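Local coordinates for uncharacterized protein (Parabacteroides merdae ATCC 43184, PDB 4OPW) that is of unknown function but is probably a cell-surface adhesin, built as a right-handed parallel beta-helix of the kind found in putative auto-transporter adhesin head domains, at residues A2-L11 and A71-F79; N162-Y173 and M182-C193. All coordinates share one frame; numbering follows the deposited sequence. Where two conformers were deposited one is given.

Interactions 1 and 2 belong to one elongated, helix-free chain and lie on opposite sides of its centre, their own centres about 43 Å apart and their nearest atoms about 20 Å apart. Interaction 1 (2-11 with 71-79) is a surface contact about 27 Å from the chain's centre, where the N-terminal residues meet a segment some 60 residues further on. Interaction 2 (162-173 with 182-193), about 16 Å from that centre, joins successive turns of the solenoid and is partly buried. Both rest on parallel strand pairing, short in the first and repeated round the coil in the second. A 1,2-ethanediol, probably picked up from the crystallisation solution, lies about 3 Å from the side chain of Ala187 in interaction 2.

Interaction 1: A2-L11 and A71-F79; sequences ADHVKGNGKL and AKVDHFTKF
His4 and Asp74 meet at the edge of the imidazole: ND1 of His4 donates to OD1 of Asp74 over 2.8 Å, almost straight at 173°. OD1 of Asp74 lies in the ring plane and is met on its syn side, while the carboxylate as a whole is turned 39° from the ring. One face of the same ring carries Lys72, whose CD stands 3.8 Å from the centroid of the His4 ring in a CH-pi contact. A bend at chi2 (136°) brings the lysine chain over the ring and on toward Ala2, so the imidazole is held at edge and face together.

The tight part is the short parallel ladder beneath. Val5 N binds Lys72 O and Asp74 N binds Val5 O, each at 2.9 Å, while Lys72 N reaches Asp3 O and Gly7 N reaches His75 O. On the sheet face away from His4, CG2 of Val5 packs against CG2 of Val73 at 3.9 Å and also touches the Ala71 methyl.

The solvent side is looser. One water joins the Ala2 N to Lys72 NZ, another links Gly7 O with His75 ND1, and the Lys6 chain runs away from its partner. Further along, Leu11 CD2 merely rests 3.9 Å from Thr77 CB, and Thr77 OG1 turns to Asp48.

This two-stranded sheet of 4-6 and 72-75 sits at the N-terminal end of the chain. Asn50 binds Lys6 and Asn8, Tyr54 and Phe68 touch Ala71 and Val73, and strands 11-17 and 80-85 carry the chain onward into the larger sheets.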
loop_
_atom_site.group_PDB
_atom_site.type_symbol
_atom_site.label_atom_id
_atom_site.label_comp_id
_atom_site.label_asym_id
_atom_site.label_seq_id
_atom_site.Cartn_x
_atom_site.Cartn_y
_atom_site.Cartn_z
ATOM N N ALA A 2 21.821 7.621 24.576
ATOM C CA ALA A 2 20.372 7.847 24.528
ATOM C C ALA A 2 19.659 7.106 25.654
ATOM O O ALA A 2 19.943 5.930 25.902
ATOM C CB ALA A 2 19.807 7.405 23.185
ATOM N N ASP A 3 18.771 7.814 26.361
ATOM C CA ASP A 3 17.994 7.212 27.423
ATOM C C ASP A 3 17.041 6.186 26.834
ATOM O O ASP A 3 16.547 6.367 25.717
ATOM C CB ASP A 3 17.173 8.287 28.164
ATOM C CG ASP A 3 17.947 9.315 28.979
ATOM O OD1 ASP A 3 19.153 9.085 29.246
ATOM O OD2 ASP A 3 17.335 10.330 29.386
ATOM N N HIS A 4 16.791 5.115 27.566
ATOM C CA HIS A 4 15.739 4.191 27.178
ATOM C C HIS A 4 14.525 4.697 27.893
ATOM O O HIS A 4 14.604 4.978 29.100
ATOM C CB HIS A 4 16.074 2.752 27.578
ATOM C CG HIS A 4 17.003 2.074 26.640
ATOM N ND1 HIS A 4 16.552 1.132 25.746
ATOM C CD2 HIS A 4 18.346 2.189 26.527
ATOM C CE1 HIS A 4 17.626 0.716 25.098
ATOM N NE2 HIS A 4 18.730 1.324 25.543
ATOM N N VAL A 5 13.427 4.895 27.170
ATOM C CA VAL A 5 12.201 5.375 27.808
ATOM C C VAL A 5 11.065 4.398 27.504
ATOM O O VAL A 5 11.180 3.559 26.611
ATOM C CB VAL A 5 11.820 6.832 27.379
ATOM C CG1 VAL A 5 12.879 7.842 27.819
ATOM C CG2 VAL A 5 11.545 6.922 25.872
ATOM N N LYS A 6 9.947 4.553 28.204
ATOM C CA LYS A 6 8.765 3.755 27.905
ATOM C C LYS A 6 7.532 4.561 28.228
ATOM O O LYS A 6 7.571 5.429 29.102
ATOM C CB LYS A 6 8.763 2.397 28.657
ATOM C CG LYS A 6 8.668 2.497 30.180
ATOM C CD LYS A 6 8.564 1.111 30.801
ATOM C CE LYS A 6 8.632 1.164 32.297
ATOM N NZ LYS A 6 8.508 -0.207 32.894
ATOM N N GLY A 7 6.454 4.268 27.519
ATOM C CA GLY A 7 5.181 4.925 27.743
ATOM C C GLY A 7 4.639 4.702 29.140
ATOM O O GLY A 7 4.748 3.596 29.691
ATOM N N ASN A 8 4.046 5.761 29.732
ATOM C CA ASN A 8 3.473 5.686 31.081
ATOM C C ASN A 8 2.005 5.163 31.043
ATOM O O ASN A 8 1.315 5.160 32.076
ATOM C CB ASN A 8 3.560 7.068 31.769
ATOM C CG ASN A 8 2.597 8.119 31.244
ATOM O OD1 ASN A 8 1.840 7.910 30.281
ATOM N ND2 ASN A 8 2.592 9.284 31.887
ATOM N N GLY A 9 1.534 4.771 29.855
ATOM C CA GLY A 9 0.203 4.193 29.684
ATOM C C GLY A 9 -0.962 5.158 29.633
ATOM O O GLY A 9 -2.101 4.712 29.504
ATOM N N LYS A 10 -0.692 6.475 29.719
ATOM C CA LYS A 10 -1.728 7.507 29.683
ATOM C C LYS A 10 -1.662 8.235 28.340
ATOM O O LYS A 10 -0.814 9.099 28.133
ATOM C CB LYS A 10 -1.596 8.491 30.851
ATOM C CG LYS A 10 -1.666 7.799 32.200
ATOM C CD LYS A 10 -1.445 8.757 33.318
ATOM C CE LYS A 10 -1.600 8.086 34.663
ATOM N NZ LYS A 10 -1.568 9.087 35.759
ATOM N N LEU A 11 -2.546 7.851 27.420
ATOM C CA LEU A 11 -2.583 8.454 26.095
ATOM C C LEU A 11 -3.043 9.899 26.149
ATOM O O LEU A 11 -3.934 10.246 26.928
ATOM C CB LEU A 11 -3.489 7.660 25.131
ATOM C CG LEU A 11 -3.131 6.199 24.819
ATOM C CD1 LEU A 11 -4.201 5.587 23.908
ATOM C CD2 LEU A 11 -1.752 6.088 24.127
ATOM N N ALA A 71 15.632 9.333 21.920
ATOM C CA ALA A 71 15.658 8.243 22.907
ATOM C C ALA A 71 15.257 6.968 22.249
ATOM O O ALA A 71 14.629 7.001 21.189
ATOM C CB ALA A 71 14.714 8.530 24.079
ATOM N N LYS A 72 15.587 5.836 22.886
ATOM C CA LYS A 72 15.151 4.526 22.401
ATOM C C LYS A 72 13.824 4.236 23.125
ATOM O O LYS A 72 13.808 4.197 24.351
ATOM C CB LYS A 72 16.226 3.447 22.692
ATOM C CG LYS A 72 17.555 3.688 21.972
ATOM C CD LYS A 72 18.740 3.452 22.902
ATOM C CE LYS A 72 20.070 3.526 22.189
ATOM N NZ LYS A 72 21.209 3.338 23.128
ATOM N N VAL A 73 12.718 4.084 22.381
ATOM C CA VAL A 73 11.421 3.862 23.027
ATOM C C VAL A 73 11.233 2.356 23.136
ATOM O O VAL A 73 11.028 1.681 22.133
ATOM C CB VAL A 73 10.247 4.578 22.286
ATOM C CG1 VAL A 73 8.905 4.256 22.944
ATOM C CG2 VAL A 73 10.473 6.100 22.249
ATOM N N ASP A 74 11.337 1.835 24.343
ATOM C CA ASP A 74 11.222 0.395 24.584
ATOM C C ASP A 74 9.798 -0.122 24.444
ATOM O O ASP A 74 9.591 -1.303 24.139
ATOM C CB ASP A 74 11.734 0.057 25.994
ATOM C CG ASP A 74 13.239 0.210 26.185
ATOM O OD1 ASP A 74 13.975 0.183 25.172
ATOM O OD2 ASP A 74 13.674 0.323 27.335
ATOM N N HIS A 75 8.816 0.745 24.747
ATOM C CA HIS A 75 7.402 0.399 24.645
ATOM C C HIS A 75 6.540 1.645 24.602
ATOM O O HIS A 75 6.797 2.617 25.324
ATOM C CB HIS A 75 6.961 -0.488 25.840
ATOM C CG HIS A 75 5.492 -0.830 25.833
ATOM N ND1 HIS A 75 4.590 -0.122 26.608
ATOM C CD2 HIS A 75 4.812 -1.720 25.066
ATOM C CE1 HIS A 75 3.397 -0.658 26.359
ATOM N NE2 HIS A 75 3.474 -1.610 25.418
ATOM N N PHE A 76 5.506 1.600 23.758
ATOM C CA PHE A 76 4.480 2.632 23.724
ATOM C C PHE A 76 3.122 1.938 23.726
ATOM O O PHE A 76 3.011 0.789 23.272
ATOM C CB PHE A 76 4.642 3.609 22.543
ATOM C CG PHE A 76 4.589 2.969 21.183
ATOM C CD1 PHE A 76 3.374 2.792 20.529
ATOM C CD2 PHE A 76 5.752 2.514 20.561
ATOM C CE1 PHE A 76 3.317 2.175 19.274
ATOM C CE2 PHE A 76 5.697 1.903 19.306
ATOM C CZ PHE A 76 4.481 1.742 18.666
ATOM N N THR A 77 2.094 2.610 24.255
ATOM C CA THR A 77 0.756 2.006 24.366
ATOM C C THR A 77 0.048 1.968 22.992
ATOM O O THR A 77 -0.484 0.935 22.587
ATOM C CB THR A 77 -0.054 2.789 25.417
ATOM O OG1 THR A 77 0.642 2.690 26.676
ATOM C CG2 THR A 77 -1.507 2.257 25.584
ATOM N N LYS A 78 0.062 3.103 22.294
ATOM C CA LYS A 78 -0.525 3.250 20.964
ATOM C C LYS A 78 0.104 4.478 20.352
ATOM O O LYS A 78 0.571 5.352 21.090
ATOM C CB LYS A 78 -2.073 3.379 21.069
ATOM C CG LYS A 78 -2.809 3.187 19.730
ATOM C CD LYS A 78 -4.248 2.771 19.945
ATOM C CE LYS A 78 -5.015 2.635 18.649
ATOM N NZ LYS A 78 -4.498 1.528 17.783
ATOM N N PHE A 79 0.168 4.525 19.021
ATOM C CA PHE A 79 0.760 5.661 18.314
ATOM C C PHE A 79 -0.139 5.934 17.101
ATOM O O PHE A 79 -0.142 5.156 16.141
ATOM C CB PHE A 79 2.218 5.351 17.937
ATOM C CG PHE A 79 3.118 6.466 17.440
ATOM C CD1 PHE A 79 2.587 7.591 16.816
ATOM C CD2 PHE A 79 4.502 6.338 17.499
ATOM C CE1 PHE A 79 3.422 8.600 16.333
ATOM C CE2 PHE A 79 5.338 7.346 17.017
ATOM C CZ PHE A 79 4.794 8.469 16.436
HETATM O O HOH W 1 22.895 5.696 22.923
HETATM O O HOH W 2 5.263 1.085 28.874
#

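Interaction 2: N162-Y173 and M182-C193; sequences NLKAGNAEEADY and MAFGVAVPEVNC
Tyr173 lays its ring edge against Val191, CD2 of the tyrosine 3.6 Å from CG1 of the valine, while its hydroxyl end runs inward to the Ala183 methyl, 3.6 Å from OH to CB. With CG anti to its carbonyl carbon (chi1 -63°), the ring reaches from strand 170-173 across the interior to the type I turn from Ala183 to Val186. There a water accepts from Tyr173 OH and donates to Ala183 O and Val186 O, satisfying three polar atoms at once. CB of Leu163 packs on CG2 of Val186 at 3.6 Å; CG2 of Val188 lies against the Ala168 methyl and CG1 against that of Ala171.

Outside, Asp172 OD1 lies 3.5 Å from Asn192 CB, and Asp172 is salt-bridged to Lys150. Backbone bonds follow the coil in register, from Leu163 N to Met182 O through Ala187 N to Gly166 O, and on to Tyr173 N with Asn192 O at 2.8 Å.

Strands 170-173 and 191-193 run 2° from parallel, and the chain turns corners at 184-185 and 189-190. Parallel strands paired one to one on successive turns, corners between the faces and apolar side chains inside are consistent with a parallel beta-helix, as in the pectate lyase-like clan.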
loop_
_atom_site.group_PDB
_atom_site.type_symbol
_atom_site.label_atom_id
_atom_site.label_comp_id
_atom_site.label_asym_id
_atom_site.label_seq_id
_atom_site.Cartn_x
_atom_site.Cartn_y
_atom_site.Cartn_z
ATOM N N ASN A 162 -5.361 -6.798 -2.592
ATOM C CA ASN A 162 -6.775 -6.975 -2.914
ATOM C C ASN A 162 -7.308 -5.697 -3.533
ATOM O O ASN A 162 -7.397 -4.675 -2.859
ATOM C CB ASN A 162 -7.562 -7.360 -1.654
ATOM C CG ASN A 162 -9.032 -7.626 -1.876
ATOM O OD1 ASN A 162 -9.538 -7.600 -2.996
ATOM N ND2 ASN A 162 -9.754 -7.855 -0.790
ATOM N N LEU A 163 -7.635 -5.755 -4.830
ATOM C CA LEU A 163 -8.168 -4.631 -5.619
ATOM C C LEU A 163 -9.611 -4.967 -5.882
ATOM O O LEU A 163 -9.911 -5.782 -6.750
ATOM C CB LEU A 163 -7.373 -4.443 -6.927
ATOM C CG LEU A 163 -5.840 -4.382 -6.825
ATOM C CD1 LEU A 163 -5.220 -4.197 -8.201
ATOM C CD2 LEU A 163 -5.382 -3.239 -5.889
ATOM N N LYS A 164 -10.490 -4.455 -5.032
ATOM C CA LYS A 164 -11.911 -4.816 -5.002
ATOM C C LYS A 164 -12.722 -4.431 -6.242
ATOM O O LYS A 164 -13.604 -5.195 -6.639
ATOM C CB LYS A 164 -12.580 -4.188 -3.779
ATOM C CG LYS A 164 -12.114 -4.791 -2.453
ATOM C CD LYS A 164 -12.965 -4.274 -1.309
ATOM C CE LYS A 164 -12.652 -4.959 -0.002
ATOM N NZ LYS A 164 -13.235 -4.229 1.154
ATOM N N ALA A 165 -12.479 -3.250 -6.825
ATOM C CA ALA A 165 -13.273 -2.764 -7.954
ATOM C C ALA A 165 -12.530 -1.752 -8.763
ATOM O O ALA A 165 -11.615 -1.109 -8.257
ATOM C CB ALA A 165 -14.570 -2.126 -7.434
ATOM N N GLY A 166 -12.980 -1.553 -9.998
ATOM C CA GLY A 166 -12.394 -0.517 -10.829
ATOM C C GLY A 166 -11.982 -0.883 -12.230
ATOM O O GLY A 166 -12.406 -1.907 -12.778
ATOM N N ASN A 167 -11.163 0.000 -12.817
ATOM C CA ASN A 167 -10.711 -0.085 -14.196
ATOM C C ASN A 167 -9.302 0.411 -14.385
ATOM O O ASN A 167 -8.907 1.399 -13.785
ATOM C CB ASN A 167 -11.643 0.767 -15.093
ATOM C CG ASN A 167 -13.058 0.253 -15.199
ATOM O OD1 ASN A 167 -13.402 -0.503 -16.123
ATOM N ND2 ASN A 167 -13.908 0.682 -14.277
ATOM N N ALA A 168 -8.555 -0.264 -15.247
ATOM C CA ALA A 168 -7.220 0.141 -15.702
ATOM C C ALA A 168 -7.155 -0.083 -17.198
ATOM O O ALA A 168 -7.864 -0.951 -17.697
ATOM C CB ALA A 168 -6.125 -0.646 -14.995
ATOM N N GLU A 169 -6.355 0.702 -17.928
ATOM C CA GLU A 169 -6.224 0.497 -19.376
ATOM C C GLU A 169 -5.221 -0.626 -19.647
ATOM O O GLU A 169 -5.411 -1.427 -20.569
ATOM C CB GLU A 169 -5.815 1.799 -20.099
ATOM C CG GLU A 169 -6.944 2.807 -20.189
ATOM C CD GLU A 169 -8.039 2.370 -21.139
ATOM O OE1 GLU A 169 -7.806 2.396 -22.369
ATOM O OE2 GLU A 169 -9.096 1.914 -20.649
ATOM N N GLU A 170 -4.159 -0.685 -18.816
ATOM C CA GLU A 170 -3.088 -1.681 -18.866
ATOM C C GLU A 170 -2.729 -2.068 -17.456
ATOM O O GLU A 170 -2.714 -1.201 -16.576
ATOM C CB GLU A 170 -1.813 -1.151 -19.558
ATOM C CG GLU A 170 -1.980 -0.628 -20.978
ATOM C CD GLU A 170 -0.708 -0.082 -21.606
ATOM O OE1 GLU A 170 0.126 0.497 -20.872
ATOM O OE2 GLU A 170 -0.559 -0.217 -22.842
ATOM N N ALA A 171 -2.429 -3.352 -17.229
ATOM C CA ALA A 171 -1.988 -3.786 -15.904
ATOM C C ALA A 171 -0.840 -4.762 -16.010
ATOM O O ALA A 171 -0.865 -5.662 -16.857
ATOM C CB ALA A 171 -3.138 -4.413 -15.113
ATOM N N ASP A 172 0.169 -4.576 -15.141
ATOM C CA ASP A 172 1.293 -5.487 -14.999
ATOM C C ASP A 172 1.193 -6.082 -13.616
ATOM O O ASP A 172 1.331 -5.349 -12.627
ATOM C CB ASP A 172 2.651 -4.787 -15.208
ATOM C CG ASP A 172 2.958 -4.298 -16.611
ATOM O OD1 ASP A 172 2.332 -4.801 -17.567
ATOM O OD2 ASP A 172 3.857 -3.443 -16.756
ATOM N N TYR A 173 0.864 -7.380 -13.541
ATOM C CA TYR A 173 0.744 -8.098 -12.276
ATOM C C TYR A 173 1.910 -9.034 -12.130
ATOM O O TYR A 173 2.207 -9.786 -13.073
ATOM C CB TYR A 173 -0.567 -8.889 -12.202
ATOM C CG TYR A 173 -1.837 -8.073 -12.239
ATOM C CD1 TYR A 173 -2.208 -7.280 -11.160
ATOM C CD2 TYR A 173 -2.735 -8.196 -13.295
ATOM C CE1 TYR A 173 -3.416 -6.584 -11.154
ATOM C CE2 TYR A 173 -3.954 -7.522 -13.292
ATOM C CZ TYR A 173 -4.285 -6.706 -12.223
ATOM O OH TYR A 173 -5.493 -6.053 -12.185
HETATM N N MSE A 182 -5.664 -10.437 -5.570
HETATM C CA MSE A 182 -7.112 -10.616 -5.705
HETATM C C MSE A 182 -7.636 -9.422 -6.497
HETATM O O MSE A 182 -7.884 -8.347 -5.917
HETATM C CB MSE A 182 -7.777 -10.739 -4.327
HETATM C CG MSE A 182 -7.508 -12.069 -3.632
HETATM SE SE MSE A 182 -7.676 -11.886 -1.705
HETATM C CE MSE A 182 -6.003 -10.999 -1.343
ATOM N N ALA A 183 -7.716 -9.567 -7.837
ATOM C CA ALA A 183 -8.134 -8.476 -8.707
ATOM C C ALA A 183 -9.166 -8.893 -9.763
ATOM O O ALA A 183 -9.179 -8.327 -10.856
ATOM C CB ALA A 183 -6.915 -7.847 -9.379
ATOM N N PHE A 184 -10.104 -9.813 -9.409
ATOM C CA PHE A 184 -11.203 -10.133 -10.330
ATOM C C PHE A 184 -12.109 -8.904 -10.575
ATOM O O PHE A 184 -12.739 -8.789 -11.634
ATOM C CB PHE A 184 -12.074 -11.266 -9.763
ATOM C CG PHE A 184 -11.566 -12.679 -9.890
ATOM C CD1 PHE A 184 -10.929 -13.107 -11.054
ATOM C CD2 PHE A 184 -11.813 -13.614 -8.891
ATOM C CE1 PHE A 184 -10.493 -14.429 -11.188
ATOM C CE2 PHE A 184 -11.408 -14.948 -9.039
ATOM C CZ PHE A 184 -10.738 -15.341 -10.181
ATOM N N GLY A 185 -12.159 -8.004 -9.587
ATOM C CA GLY A 185 -12.994 -6.805 -9.635
ATOM C C GLY A 185 -12.492 -5.673 -10.514
ATOM O O GLY A 185 -13.224 -4.700 -10.733
ATOM N N VAL A 186 -11.236 -5.750 -10.998
ATOM C CA VAL A 186 -10.666 -4.690 -11.826
ATOM C C VAL A 186 -10.632 -5.131 -13.296
ATOM O O VAL A 186 -9.849 -6.012 -13.672
ATOM C CB VAL A 186 -9.263 -4.226 -11.324
ATOM C CG1 VAL A 186 -8.679 -3.138 -12.231
ATOM C CG2 VAL A 186 -9.349 -3.722 -9.886
ATOM N N ALA A 187 -11.468 -4.492 -14.123
ATOM C CA ALA A 187 -11.501 -4.784 -15.553
ATOM C C ALA A 187 -10.357 -4.045 -16.254
ATOM O O ALA A 187 -10.206 -2.824 -16.112
ATOM C CB ALA A 187 -12.838 -4.400 -16.157
ATOM N N VAL A 188 -9.541 -4.801 -17.001
ATOM C CA VAL A 188 -8.379 -4.264 -17.717
ATOM C C VAL A 188 -8.309 -4.844 -19.136
ATOM O O VAL A 188 -8.134 -6.048 -19.238
ATOM C CB VAL A 188 -7.029 -4.551 -16.994
ATOM C CG1 VAL A 188 -5.885 -3.814 -17.690
ATOM C CG2 VAL A 188 -7.075 -4.237 -15.497
ATOM N N PRO A 189 -8.266 -4.035 -20.218
ATOM C CA PRO A 189 -8.143 -4.624 -21.566
ATOM C C PRO A 189 -6.819 -5.372 -21.821
ATOM O O PRO A 189 -6.862 -6.490 -22.332
ATOM C CB PRO A 189 -8.280 -3.408 -22.500
ATOM C CG PRO A 189 -8.984 -2.378 -21.693
ATOM C CD PRO A 189 -8.472 -2.578 -20.292
ATOM N N GLU A 190 -5.659 -4.781 -21.441
ATOM C CA GLU A 190 -4.327 -5.365 -21.687
ATOM C C GLU A 190 -3.648 -5.759 -20.384
ATOM O O GLU A 190 -3.247 -4.887 -19.607
ATOM C CB GLU A 190 -3.426 -4.371 -22.452
ATOM C CG GLU A 190 -3.916 -3.974 -23.836
ATOM C CD GLU A 190 -4.114 -5.118 -24.809
ATOM O OE1 GLU A 190 -3.187 -5.947 -24.966
ATOM O OE2 GLU A 190 -5.207 -5.185 -25.414
ATOM N N VAL A 191 -3.491 -7.082 -20.148
ATOM C CA VAL A 191 -2.876 -7.567 -18.909
ATOM C C VAL A 191 -1.634 -8.393 -19.180
ATOM O O VAL A 191 -1.608 -9.222 -20.105
ATOM C CB VAL A 191 -3.883 -8.404 -18.044
ATOM C CG1 VAL A 191 -3.239 -8.943 -16.747
ATOM C CG2 VAL A 191 -5.136 -7.601 -17.703
ATOM N N ASN A 192 -0.602 -8.167 -18.357
ATOM C CA ASN A 192 0.626 -8.942 -18.299
ATOM C C ASN A 192 0.686 -9.535 -16.890
ATOM O O ASN A 192 0.644 -8.777 -15.924
ATOM C CB ASN A 192 1.856 -8.077 -18.609
ATOM C CG ASN A 192 2.476 -8.390 -19.947
ATOM O OD1 ASN A 192 1.926 -8.075 -21.008
ATOM N ND2 ASN A 192 3.629 -9.040 -19.924
ATOM N N CYS A 193 0.718 -10.874 -16.763
ATOM C CA CYS A 193 0.744 -11.527 -15.437
ATOM C C CYS A 193 1.866 -12.526 -15.373
ATOM O O CYS A 193 1.960 -13.416 -16.227
ATOM C CB CYS A 193 -0.599 -12.169 -15.095
ATOM S SG CYS A 193 -0.746 -12.731 -13.373
HETATM O O HOH W 3 -11.250 -8.058 -6.853
HETATM O O HOH W 4 -11.445 -1.160 -17.983
HETATM O O HOH W 5 -7.674 -7.528 -12.961
#